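Local coordinates for coatomer subunit delta (Saccharomyces cerevisiae, PDB 5FJZ), which is a coatomer subunit that interacts with Dsl1, in a vesicle coat probably needed for budding from Golgi membranes and retrograde Golgi-to-ER transport of dilysine-tagged proteins, at residues 158-163 / 187-191; 164-170 / 206-210; 176-180 / 192-196; 218-224 / 264-270. Residue numbers count along the deposited sequence, not the author numbering.

In the fold
All four contacts lie in the mu-homology domain, a two-sheet β fold. Interactions 1, 3 and 4 belong to the larger sheet: 1 and 3 share strand 190-194, and the Thr158 N to Thr221 O link of 2.8 Å couples 1 to 4. Interaction 2 pairs two strands of the smaller sheet, whose Phe207 packs on Ile192 of interaction 3 (CG to CD1, 3.7 Å). Interaction 4 is nearest the chain centre, about 13 Å between centres, and has no exposed touching residue; its interior chemistry is aromatic. The others lie about 20 to 29 Å out, and their side chains add polar links: a hydroxyl pair in 1, an amide-hydroxyl bond in 2, a salt bridge in 3. Interactions 1 and 2 also meet a second subunit.

Interaction 1: 158-163 / 187-191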
loop_
_atom_site.group_PDB
_atom_site.type_symbol
_atom_site.label_atom_id
_atom_site.label_comp_id
_atom_site.label_asym_id
_atom_site.label_seq_id
_atom_site.Cartn_x
_atom_site.Cartn_y
_atom_site.Cartn_z
ATOM N N THR A 158 19.195 9.677 -8.439
ATOM C CA THR A 158 19.246 9.448 -6.976
ATOM C C THR A 158 20.132 8.244 -6.692
ATOM O O THR A 158 19.985 7.190 -7.254
ATOM C CB THR A 158 17.830 9.322 -6.329
ATOM O OG1 THR A 158 17.200 10.558 -6.620
ATOM C CG2 THR A 158 17.956 9.099 -4.823
ATOM N N ILE A 159 21.077 8.447 -5.791
ATOM C CA ILE A 159 21.979 7.479 -5.309
ATOM C C ILE A 159 21.611 7.207 -3.868
ATOM O O ILE A 159 21.551 8.151 -3.057
ATOM C CB ILE A 159 23.489 7.988 -5.334
ATOM C CG1 ILE A 159 23.802 8.630 -6.660
ATOM C CG2 ILE A 159 24.398 6.810 -5.033
ATOM C CD1 ILE A 159 23.582 7.722 -7.864
ATOM N N PRO A 160 21.411 5.914 -3.485
ATOM C CA PRO A 160 20.897 5.528 -2.120
ATOM C C PRO A 160 21.913 5.503 -0.948
ATOM O O PRO A 160 21.972 4.545 -0.164
ATOM C CB PRO A 160 20.325 4.179 -2.347
ATOM C CG PRO A 160 21.203 3.620 -3.423
ATOM C CD PRO A 160 21.462 4.764 -4.365
ATOM N N VAL A 161 22.592 6.625 -0.777
ATOM C CA VAL A 161 23.596 6.774 0.248
ATOM C C VAL A 161 23.404 8.149 0.814
ATOM O O VAL A 161 22.768 9.009 0.195
ATOM C CB VAL A 161 25.032 6.530 -0.283
ATOM C CG1 VAL A 161 25.210 5.118 -0.707
ATOM C CG2 VAL A 161 25.380 7.459 -1.384
ATOM N N PHE A 162 23.902 8.353 2.020
ATOM C CA PHE A 162 23.803 9.662 2.669
ATOM C C PHE A 162 25.209 10.038 3.167
ATOM O O PHE A 162 25.554 9.679 4.304
ATOM C CB PHE A 162 22.887 9.570 3.932
ATOM C CG PHE A 162 21.442 9.279 3.616
ATOM C CD1 PHE A 162 21.060 7.994 3.315
ATOM C CD2 PHE A 162 20.545 10.280 3.489
ATOM C CE1 PHE A 162 19.757 7.712 2.934
ATOM C CE2 PHE A 162 19.252 10.029 3.076
ATOM C CZ PHE A 162 18.853 8.740 2.817
ATOM N N PRO A 163 26.027 10.665 2.326
ATOM C CA PRO A 163 27.439 10.720 2.718
ATOM C C PRO A 163 27.696 11.839 3.711
ATOM O O PRO A 163 26.996 12.842 3.669
ATOM C CB PRO A 163 28.164 10.999 1.390
ATOM C CG PRO A 163 27.127 11.473 0.435
ATOM C CD PRO A 163 25.809 10.960 0.888
ATOM N N GLU A 187 12.480 9.949 -3.626
ATOM C CA GLU A 187 13.415 8.838 -3.663
ATOM C C GLU A 187 14.362 8.976 -2.500
ATOM O O GLU A 187 14.727 10.080 -2.095
ATOM C CB GLU A 187 14.221 8.777 -4.987
ATOM C CG GLU A 187 13.389 8.567 -6.254
ATOM C CD GLU A 187 12.569 7.260 -6.283
ATOM O OE1 GLU A 187 12.882 6.299 -5.512
ATOM O OE2 GLU A 187 11.582 7.215 -7.097
ATOM N N MET A 188 14.779 7.871 -1.962
ATOM C CA MET A 188 15.657 7.879 -0.839
ATOM C C MET A 188 17.144 8.001 -1.246
ATOM O O MET A 188 17.660 7.183 -2.008
ATOM C CB MET A 188 15.498 6.570 -0.111
ATOM C CG MET A 188 16.326 6.502 1.176
ATOM S SD MET A 188 16.863 4.834 1.572
ATOM C CE MET A 188 15.279 3.947 1.497
ATOM N N GLY A 189 17.847 8.939 -0.613
ATOM C CA GLY A 189 19.326 9.055 -0.773
ATOM C C GLY A 189 19.656 10.446 -1.224
ATOM O O GLY A 189 18.991 11.410 -0.862
ATOM N N THR A 190 20.720 10.549 -2.005
ATOM C CA THR A 190 21.242 11.819 -2.465
ATOM C C THR A 190 20.897 12.036 -3.950
ATOM O O THR A 190 21.112 11.171 -4.764
ATOM C CB THR A 190 22.758 11.804 -2.247
ATOM O OG1 THR A 190 23.025 11.500 -0.861
ATOM C CG2 THR A 190 23.376 13.135 -2.669
ATOM N N SER A 191 20.368 13.204 -4.277
ATOM C CA SER A 191 19.776 13.477 -5.571
ATOM C C SER A 191 20.519 14.595 -6.291
ATOM O O SER A 191 20.786 15.676 -5.720
ATOM C CB SER A 191 18.305 13.851 -5.498
ATOM O OG SER A 191 17.545 12.728 -5.035
#
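Two antiparallel strand ends meet here. Ile159 and Thr190 form a hydrogen-bonded pair, with Ile159 N to Thr190 O at 2.9 Å and Thr190 N to Ile159 O at 2.7 Å; Thr158 and Ser191 are the adjoining non-hydrogen-bonded pair, their CA atoms 4.3 Å apart. Pro160 centres an inverse gamma turn, closed by Val161 N to Ile159 O at 2.9 Å, and the chain swings across Gly189. A side chain on Gly189 would run into Ile159 O and Pro160 CA, and its phi/psi of 125/-148 suits glycine. On one face Thr158 OG1 and Ser191 OG are hydrogen-bonded at 2.7 Å; on the other Thr190 OG1 donates to Val161 O at 2.7 Å. The Phe162 ring lies over Gly189, whose CA is 4.1 Å from the ring centroid in a CH-pi contact, and Phe162 CZ reaches Met188 CG at 3.8 Å. This antiparallel strand pair, one strand ending in an inverse gamma turn, borders the Dsl1 site: Phe162 packs on an aromatic side chain of the bound peptide.

Interaction 2: 164-170 / 206-210; sequences QEPVDIN and AFTIE
Segment 164-170 supplies a short edge strand to an antiparallel four-stranded sheet of the mu-homology domain; the end-to-end directions of segments 164-170 and 206-210 lie 162° apart. Asp168 and Thr208 are a hydrogen-bonded pair (Asp168 N to Thr208 O 3.2 Å, Thr208 N to Asp168 O 2.8 Å); Ile169 and Phe207 follow as a non-hydrogen-bonded pair, CA atoms 4.3 Å apart. Asn170 N to Ala206 O, 2.7 Å, continues the ladder. Val167, chi1 t, wedges between two neighbours: CG1 is 4.0 Å from Phe207 CB and CG2 4.1 Å from Ile209 CD1. Ile169, chi1 m, adds CD1 at 4.2 Å from Phe207 CB. Before Val167 the chains diverge, with Glu165 and Glu210 CA atoms 6.9 Å apart; water 1 fills that gap, 2.9 Å from both Glu165 O and Glu210 N. A weak bond of 3.4 Å joins Glu165 N to Glu210 OE1. Thr208 OG1 is hydrogen-bonded to Asp139 and, at 3.0 Å, accepts from Asn170 ND2 (chi1 m).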
loop_
_atom_site.group_PDB
_atom_site.type_symbol
_atom_site.label_atom_id
_atom_site.label_comp_id
_atom_site.label_asym_id
_atom_site.label_seq_id
_atom_site.Cartn_x
_atom_site.Cartn_y
_atom_site.Cartn_z
ATOM N N GLN A 164 28.687 11.651 4.582
ATOM C CA GLN A 164 29.177 12.729 5.472
ATOM C C GLN A 164 29.634 13.904 4.582
ATOM O O GLN A 164 29.064 15.002 4.650
ATOM C CB GLN A 164 30.281 12.185 6.418
ATOM C CG GLN A 164 29.778 11.184 7.447
ATOM C CD GLN A 164 28.968 11.852 8.565
ATOM O OE1 GLN A 164 29.505 12.613 9.394
ATOM N NE2 GLN A 164 27.677 11.535 8.621
ATOM N N GLU A 165 30.511 13.624 3.619
ATOM C CA GLU A 165 31.138 14.698 2.790
ATOM C C GLU A 165 30.217 15.140 1.658
ATOM O O GLU A 165 29.501 14.316 1.130
ATOM C CB GLU A 165 32.442 14.124 2.225
ATOM C CG GLU A 165 33.360 15.075 1.472
ATOM C CD GLU A 165 34.042 16.091 2.368
ATOM O OE1 GLU A 165 34.052 15.933 3.616
ATOM O OE2 GLU A 165 34.613 17.061 1.803
ATOM N N PRO A 166 30.287 16.409 1.235
ATOM C CA PRO A 166 29.581 16.854 0.022
ATOM C C PRO A 166 29.932 16.089 -1.252
ATOM O O PRO A 166 31.092 15.753 -1.475
ATOM C CB PRO A 166 30.013 18.291 -0.188
ATOM C CG PRO A 166 30.816 18.708 1.009
ATOM C CD PRO A 166 30.968 17.524 1.927
ATOM N N VAL A 167 28.935 15.873 -2.108
ATOM C CA VAL A 167 29.181 15.357 -3.464
ATOM C C VAL A 167 29.937 16.383 -4.293
ATOM O O VAL A 167 29.585 17.526 -4.286
ATOM C CB VAL A 167 27.809 15.239 -4.192
ATOM C CG1 VAL A 167 28.016 14.928 -5.655
ATOM C CG2 VAL A 167 26.922 14.229 -3.535
ATOM N N ASP A 168 30.902 15.929 -5.094
ATOM C CA ASP A 168 31.710 16.731 -5.974
ATOM C C ASP A 168 31.371 16.351 -7.385
ATOM O O ASP A 168 31.568 15.199 -7.790
ATOM C CB ASP A 168 33.195 16.414 -5.643
ATOM C CG ASP A 168 34.191 17.236 -6.403
ATOM O OD1 ASP A 168 33.836 18.158 -7.164
ATOM O OD2 ASP A 168 35.386 16.900 -6.266
ATOM N N ILE A 169 30.699 17.262 -8.043
ATOM C CA ILE A 169 30.281 17.155 -9.460
ATOM C C ILE A 169 31.516 17.309 -10.326
ATOM O O ILE A 169 32.252 18.294 -10.186
ATOM C CB ILE A 169 29.292 18.273 -9.851
ATOM C CG1 ILE A 169 28.053 18.332 -8.983
ATOM C CG2 ILE A 169 28.889 18.188 -11.337
ATOM C CD1 ILE A 169 27.380 16.992 -8.827
ATOM N N ASN A 170 31.819 16.317 -11.148
ATOM C CA ASN A 170 33.007 16.359 -12.006
ATOM C C ASN A 170 32.615 16.924 -13.355
ATOM O O ASN A 170 32.191 16.236 -14.292
ATOM C CB ASN A 170 33.651 14.953 -11.976
ATOM C CG ASN A 170 34.107 14.573 -10.549
ATOM O OD1 ASN A 170 34.434 15.442 -9.732
ATOM N ND2 ASN A 170 34.118 13.276 -10.239
ATOM N N ALA A 206 28.914 12.918 -14.080
ATOM C CA ALA A 206 30.005 12.389 -13.363
ATOM C C ALA A 206 30.209 13.085 -12.042
ATOM O O ALA A 206 30.144 14.318 -11.964
ATOM C CB ALA A 206 31.301 12.491 -14.268
ATOM N N PHE A 207 30.445 12.312 -11.004
ATOM C CA PHE A 207 30.616 12.849 -9.653
ATOM C C PHE A 207 31.343 11.902 -8.797
ATOM O O PHE A 207 31.469 10.710 -9.127
ATOM C CB PHE A 207 29.232 13.246 -9.058
ATOM C CG PHE A 207 28.282 12.123 -9.060
ATOM C CD1 PHE A 207 27.625 11.736 -10.238
ATOM C CD2 PHE A 207 28.147 11.355 -7.987
ATOM C CE1 PHE A 207 26.764 10.628 -10.243
ATOM C CE2 PHE A 207 27.324 10.242 -7.993
ATOM C CZ PHE A 207 26.606 9.892 -9.127
ATOM N N THR A 208 31.799 12.403 -7.639
ATOM C CA THR A 208 32.372 11.624 -6.636
ATOM C C THR A 208 31.520 11.680 -5.368
ATOM O O THR A 208 31.121 12.736 -4.971
ATOM C CB THR A 208 33.790 12.174 -6.311
ATOM O OG1 THR A 208 34.588 12.158 -7.517
ATOM C CG2 THR A 208 34.464 11.272 -5.311
ATOM N N ILE A 209 31.265 10.541 -4.817
ATOM C CA ILE A 209 30.381 10.395 -3.675
ATOM C C ILE A 209 30.949 9.362 -2.752
ATOM O O ILE A 209 31.494 8.345 -3.178
ATOM C CB ILE A 209 28.924 10.034 -4.136
ATOM C CG1 ILE A 209 27.939 10.123 -2.962
ATOM C CG2 ILE A 209 28.866 8.654 -4.770
ATOM C CD1 ILE A 209 26.452 10.113 -3.437
ATOM N N GLU A 210 30.811 9.592 -1.437
ATOM C CA GLU A 210 31.211 8.600 -0.407
ATOM C C GLU A 210 30.225 7.450 -0.285
ATOM O O GLU A 210 29.044 7.697 -0.229
ATOM C CB GLU A 210 31.276 9.236 0.980
ATOM C CG GLU A 210 32.483 10.109 1.237
ATOM C CD GLU A 210 32.563 10.545 2.693
ATOM O OE1 GLU A 210 31.554 10.384 3.441
ATOM O OE2 GLU A 210 33.641 11.047 3.087
HETATM O O HOH W 1 30.334 12.407 -0.919
HETATM O O HOH W 2 33.330 10.739 -11.952
#

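Interaction 3: 176-180 / 192-196; sequences CSDAE and IKISK
A loop enters an edge strand, and its last residue pairs antiparallel with strand 192-194. Cys176, chi1 150°, points at that strand: SG accepts a hydrogen bond from Ser195 N at 3.5 Å and lies 3.9 Å from Ile194 CG1. The chain then turns back through Ser177 and Asp178, with Ala179 N bonded to Cys176 O at 3.1 Å; Asp178 takes phi/psi 140/-28, and its O receives a hydrogen bond from water 3 at 3.3 Å. The same water donates to Lys193 O at 3.0 Å. Ala179, extended at -60/146, lies over the partner's apolar side, CB 4.1 Å from Ile192 CG2 and 4.0 Å from Ile194 CG1, while its CA approaches Lys193 O at 3.3 Å. Glu180 forms the hydrogen-bonded pair with Lys193: Glu180 N to Lys193 O 3.1 Å, Lys193 N to Glu180 O 2.8 Å. On their shared face Glu180 (chi1 p, chi2 t) meets Lys193 (chi1 t) in a salt bridge, OE2 to NZ 2.9 Å. Strand 180-182 is an outermost strand of the large sheet within this chain; strand 190-194 lies between it and strand 155-159, bonding to Phe157 and Val155, while Ala179, Ile192 and Ile194 pack on Leu205 of strand 202-210.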
loop_
_atom_site.group_PDB
_atom_site.type_symbol
_atom_site.label_atom_id
_atom_site.label_comp_id
_atom_site.label_asym_id
_atom_site.label_seq_id
_atom_site.Cartn_x
_atom_site.Cartn_y
_atom_site.Cartn_z
ATOM N N CYS A 176 26.332 18.537 -18.660
ATOM C CA CYS A 176 25.669 19.805 -18.242
ATOM C C CYS A 176 26.541 20.349 -17.068
ATOM O O CYS A 176 26.416 19.855 -15.959
ATOM C CB CYS A 176 24.204 19.463 -17.904
ATOM S SG CYS A 176 23.298 20.407 -16.651
ATOM N N SER A 177 27.551 21.227 -17.301
ATOM C CA SER A 177 28.269 21.849 -16.143
ATOM C C SER A 177 27.154 22.803 -15.830
ATOM O O SER A 177 26.809 23.631 -16.695
ATOM C CB SER A 177 29.577 22.684 -16.366
ATOM O OG SER A 177 30.284 22.450 -17.570
ATOM N N ASP A 178 26.623 22.687 -14.621
ATOM C CA ASP A 178 25.224 23.000 -14.324
ATOM C C ASP A 178 24.513 22.017 -13.338
ATOM O O ASP A 178 23.560 22.396 -12.628
ATOM C CB ASP A 178 24.392 22.985 -15.573
ATOM C CG ASP A 178 23.159 23.819 -15.436
ATOM O OD1 ASP A 178 23.086 24.654 -14.511
ATOM O OD2 ASP A 178 22.296 23.647 -16.308
ATOM N N ALA A 179 24.973 20.755 -13.318
ATOM C CA ALA A 179 24.389 19.676 -12.482
ATOM C C ALA A 179 24.520 20.121 -11.057
ATOM O O ALA A 179 25.516 20.757 -10.734
ATOM C CB ALA A 179 25.206 18.391 -12.647
ATOM N N GLU A 180 23.566 19.766 -10.206
ATOM C CA GLU A 180 23.640 20.183 -8.822
ATOM C C GLU A 180 22.845 19.226 -7.930
ATOM O O GLU A 180 21.858 18.696 -8.362
ATOM C CB GLU A 180 23.101 21.631 -8.642
ATOM C CG GLU A 180 21.617 21.752 -8.880
ATOM C CD GLU A 180 21.099 23.186 -9.034
ATOM O OE1 GLU A 180 21.731 24.117 -8.530
ATOM O OE2 GLU A 180 20.010 23.362 -9.631
ATOM N N ILE A 192 20.792 14.350 -7.557
ATOM C CA ILE A 192 21.509 15.298 -8.449
ATOM C C ILE A 192 20.654 15.568 -9.634
ATOM O O ILE A 192 20.214 14.650 -10.335
ATOM C CB ILE A 192 22.907 14.754 -8.950
ATOM C CG1 ILE A 192 23.773 14.438 -7.760
ATOM C CG2 ILE A 192 23.498 15.828 -9.894
ATOM C CD1 ILE A 192 24.992 13.537 -8.077
ATOM N N LYS A 193 20.445 16.832 -9.928
ATOM C CA LYS A 193 19.643 17.211 -11.027
ATOM C C LYS A 193 20.452 17.714 -12.136
ATOM O O LYS A 193 21.352 18.519 -11.930
ATOM C CB LYS A 193 18.729 18.340 -10.606
ATOM C CG LYS A 193 17.841 18.948 -11.679
ATOM C CD LYS A 193 16.563 19.592 -11.090
ATOM C CE LYS A 193 16.595 21.092 -11.132
ATOM N NZ LYS A 193 17.733 21.708 -10.435
ATOM N N ILE A 194 20.050 17.354 -13.334
ATOM C CA ILE A 194 20.589 17.919 -14.544
ATOM C C ILE A 194 19.519 18.775 -15.215
ATOM O O ILE A 194 18.337 18.392 -15.285
ATOM C CB ILE A 194 21.152 16.787 -15.444
ATOM C CG1 ILE A 194 22.657 16.802 -15.279
ATOM C CG2 ILE A 194 20.870 16.949 -16.921
ATOM C CD1 ILE A 194 23.229 15.449 -15.587
ATOM N N SER A 195 19.915 19.928 -15.710
ATOM C CA SER A 195 18.962 20.881 -16.288
ATOM C C SER A 195 18.237 20.415 -17.519
ATOM O O SER A 195 17.025 20.593 -17.626
ATOM C CB SER A 195 19.687 22.204 -16.600
ATOM O OG SER A 195 18.879 23.272 -16.183
ATOM N N LYS A 196 18.962 19.769 -18.441
ATOM C CA LYS A 196 18.410 19.283 -19.683
ATOM C C LYS A 196 19.108 18.036 -20.204
ATOM O O LYS A 196 20.342 17.915 -20.088
ATOM C CB LYS A 196 18.610 20.322 -20.816
ATOM C CG LYS A 196 17.853 21.638 -20.636
ATOM C CD LYS A 196 18.304 22.637 -21.697
ATOM C CE LYS A 196 18.151 24.085 -21.242
ATOM N NZ LYS A 196 16.726 24.529 -21.239
HETATM O O HOH W 3 20.466 21.341 -12.492
#

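Interaction 4: 218-224 / 264-270; sequences YPMTVSF and SDEYLVQ
At the apolar centre, Phe224 (chi1 p) and Tyr267 (chi1 t) form a T-shaped pair between adjacent antiparallel strands of the large sheet of the mu-homology domain: the Phe224 edge meets the Tyr267 face, centroids 5.1 Å apart, planes at 78°. Ser264 CB lies over the Phe224 face, 3.8 Å from its centroid. Farther along, Tyr218 CE1 touches Val269 CG2 at 3.8 Å, and Pro219, after a cis peptide bond, sets CB 4.1 Å from Leu268 CG. Strands 220-223 and 267-269 run at 150°, axes 4.7 Å apart. Met220 and Val269 are a hydrogen-bonded pair, N to O 2.9 Å both ways; Thr221 and Leu268 are non-hydrogen-bonded, CA atoms 4.5 Å apart; Val222 N reaches Tyr267 O at 2.9 Å. Toward its N-terminal end segment 264-270 turns a corner at Asp265 and Glu266, whose backbones bond to Ile23 and Ala25 of strand 15-27, next in the sheet; ahead of it Ser264 N bonds to Phe224 O, 3.0 Å. Tyr218 and Tyr267 hydroxyls bond to Thr127 and Leu123. At the polar edge, Phe224 N donates to Ser264 OG at 3.0 Å, and water 4 donates to Val222 O and Asp265 O, each 2.7 Å away, and accepts from Ser264 OG at 2.6 Å.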
loop_
_atom_site.group_PDB
_atom_site.type_symbol
_atom_site.label_atom_id
_atom_site.label_comp_id
_atom_site.label_asym_id
_atom_site.label_seq_id
_atom_site.Cartn_x
_atom_site.Cartn_y
_atom_site.Cartn_z
ATOM N N TYR A 218 23.991 1.210 -5.392
ATOM C CA TYR A 218 22.898 0.743 -6.229
ATOM C C TYR A 218 21.690 0.277 -5.371
ATOM O O TYR A 218 21.894 -0.091 -4.215
ATOM C CB TYR A 218 23.379 -0.412 -7.110
ATOM C CG TYR A 218 24.387 0.010 -8.105
ATOM C CD1 TYR A 218 24.032 0.520 -9.323
ATOM C CD2 TYR A 218 25.744 -0.170 -7.839
ATOM C CE1 TYR A 218 25.019 0.945 -10.235
ATOM C CE2 TYR A 218 26.721 0.282 -8.701
ATOM C CZ TYR A 218 26.360 0.830 -9.892
ATOM O OH TYR A 218 27.345 1.228 -10.775
ATOM N N PRO A 219 20.437 0.347 -5.878
ATOM C CA PRO A 219 19.981 0.867 -7.189
ATOM C C PRO A 219 20.098 2.396 -7.348
ATOM O O PRO A 219 19.800 3.185 -6.442
ATOM C CB PRO A 219 18.569 0.357 -7.272
ATOM C CG PRO A 219 18.073 0.236 -5.815
ATOM C CD PRO A 219 19.295 0.005 -4.973
ATOM N N MET A 220 20.537 2.846 -8.500
ATOM C CA MET A 220 20.460 4.249 -8.837
ATOM C C MET A 220 19.143 4.487 -9.594
ATOM O O MET A 220 18.830 3.773 -10.546
ATOM C CB MET A 220 21.644 4.644 -9.752
ATOM C CG MET A 220 23.005 4.410 -9.126
ATOM S SD MET A 220 24.374 4.927 -10.191
ATOM C CE MET A 220 25.765 4.452 -9.157
ATOM N N THR A 221 18.415 5.523 -9.208
ATOM C CA THR A 221 17.116 5.782 -9.757
ATOM C C THR A 221 17.151 7.048 -10.557
ATOM O O THR A 221 17.813 8.041 -10.181
ATOM C CB THR A 221 16.074 5.927 -8.639
ATOM O OG1 THR A 221 15.955 4.687 -7.964
ATOM C CG2 THR A 221 14.730 6.273 -9.185
ATOM N N VAL A 222 16.410 7.079 -11.629
ATOM C CA VAL A 222 16.236 8.297 -12.416
ATOM C C VAL A 222 14.756 8.757 -12.412
ATOM O O VAL A 222 13.833 7.901 -12.456
ATOM C CB VAL A 222 16.731 8.150 -13.846
ATOM C CG1 VAL A 222 15.939 7.123 -14.601
ATOM C CG2 VAL A 222 16.606 9.463 -14.588
ATOM N N SER A 223 14.575 10.068 -12.361
ATOM C CA SER A 223 13.252 10.678 -12.318
ATOM C C SER A 223 13.154 11.756 -13.386
ATOM O O SER A 223 13.992 12.692 -13.405
ATOM C CB SER A 223 13.058 11.275 -10.905
ATOM O OG SER A 223 11.768 11.866 -10.753
ATOM N N PHE A 224 12.136 11.644 -14.245
ATOM C CA PHE A 224 11.845 12.597 -15.271
ATOM C C PHE A 224 10.372 12.592 -15.643
ATOM O O PHE A 224 9.616 11.673 -15.313
ATOM C CB PHE A 224 12.680 12.346 -16.526
ATOM C CG PHE A 224 12.449 10.966 -17.182
ATOM C CD1 PHE A 224 11.315 10.700 -17.964
ATOM C CD2 PHE A 224 13.343 9.920 -16.941
ATOM C CE1 PHE A 224 11.134 9.484 -18.565
ATOM C CE2 PHE A 224 13.130 8.671 -17.534
ATOM C CZ PHE A 224 12.036 8.471 -18.339
ATOM N N SER A 264 8.597 8.854 -15.675
ATOM C CA SER A 264 9.223 7.655 -15.085
ATOM C C SER A 264 8.545 7.224 -13.782
ATOM O O SER A 264 7.980 8.005 -13.058
ATOM C CB SER A 264 10.715 7.881 -14.824
ATOM O OG SER A 264 10.895 8.971 -13.886
ATOM N N ASP A 265 8.576 5.950 -13.487
ATOM C CA ASP A 265 8.201 5.429 -12.135
ATOM C C ASP A 265 9.397 4.609 -11.613
ATOM O O ASP A 265 10.368 5.182 -11.121
ATOM C CB ASP A 265 6.870 4.697 -12.237
ATOM C CG ASP A 265 6.390 4.162 -10.862
ATOM O OD1 ASP A 265 6.982 4.539 -9.852
ATOM O OD2 ASP A 265 5.527 3.282 -10.821
ATOM N N GLU A 266 9.416 3.309 -11.771
ATOM C CA GLU A 266 10.521 2.490 -11.296
ATOM C C GLU A 266 11.575 2.338 -12.418
ATOM O O GLU A 266 11.449 1.484 -13.226
ATOM C CB GLU A 266 10.026 1.127 -10.823
ATOM C CG GLU A 266 9.108 1.233 -9.585
ATOM C CD GLU A 266 8.553 -0.113 -9.056
ATOM O OE1 GLU A 266 8.765 -1.196 -9.664
ATOM O OE2 GLU A 266 7.817 -0.079 -8.049
ATOM N N TYR A 267 12.510 3.284 -12.455
ATOM C CA TYR A 267 13.346 3.517 -13.580
ATOM C C TYR A 267 14.743 3.518 -12.981
ATOM O O TYR A 267 15.199 4.533 -12.409
ATOM C CB TYR A 267 13.050 4.774 -14.297
ATOM C CG TYR A 267 13.383 4.774 -15.782
ATOM C CD1 TYR A 267 14.709 4.930 -16.208
ATOM C CD2 TYR A 267 12.393 4.779 -16.748
ATOM C CE1 TYR A 267 15.017 5.033 -17.556
ATOM C CE2 TYR A 267 12.692 4.880 -18.102
ATOM C CZ TYR A 267 14.009 4.945 -18.505
ATOM O OH TYR A 267 14.329 5.024 -19.865
ATOM N N LEU A 268 15.393 2.373 -13.069
ATOM C CA LEU A 268 16.622 2.194 -12.336
ATOM C C LEU A 268 17.759 1.282 -12.879
ATOM O O LEU A 268 17.525 0.439 -13.653
ATOM C CB LEU A 268 16.286 1.710 -10.931
ATOM C CG LEU A 268 15.936 0.304 -10.475
ATOM C CD1 LEU A 268 14.686 0.423 -9.605
ATOM C CD2 LEU A 268 15.711 -0.731 -11.515
ATOM N N VAL A 269 18.939 1.479 -12.311
ATOM C CA VAL A 269 20.102 0.636 -12.552
ATOM C C VAL A 269 20.501 -0.058 -11.295
ATOM O O VAL A 269 20.667 0.512 -10.226
ATOM C CB VAL A 269 21.166 1.240 -13.502
ATOM C CG1 VAL A 269 20.969 2.685 -13.788
ATOM C CG2 VAL A 269 22.599 0.818 -13.183
ATOM N N GLN A 270 20.695 -1.339 -11.428
ATOM C CA GLN A 270 20.823 -2.210 -10.312
ATOM C C GLN A 270 21.950 -3.219 -10.522
ATOM O O GLN A 270 22.719 -3.510 -9.612
ATOM C CB GLN A 270 19.479 -2.928 -10.232
ATOM C CG GLN A 270 19.252 -3.898 -9.138
ATOM C CD GLN A 270 17.967 -3.563 -8.438
ATOM O OE1 GLN A 270 16.876 -3.678 -8.995
ATOM N NE2 GLN A 270 18.096 -3.056 -7.238
ATOM O OXT GLN A 270 21.951 -3.839 -11.593
HETATM O O HOH W 4 11.238 7.639 -11.653
HETATM O O HOH W 5 8.910 10.891 -12.346
#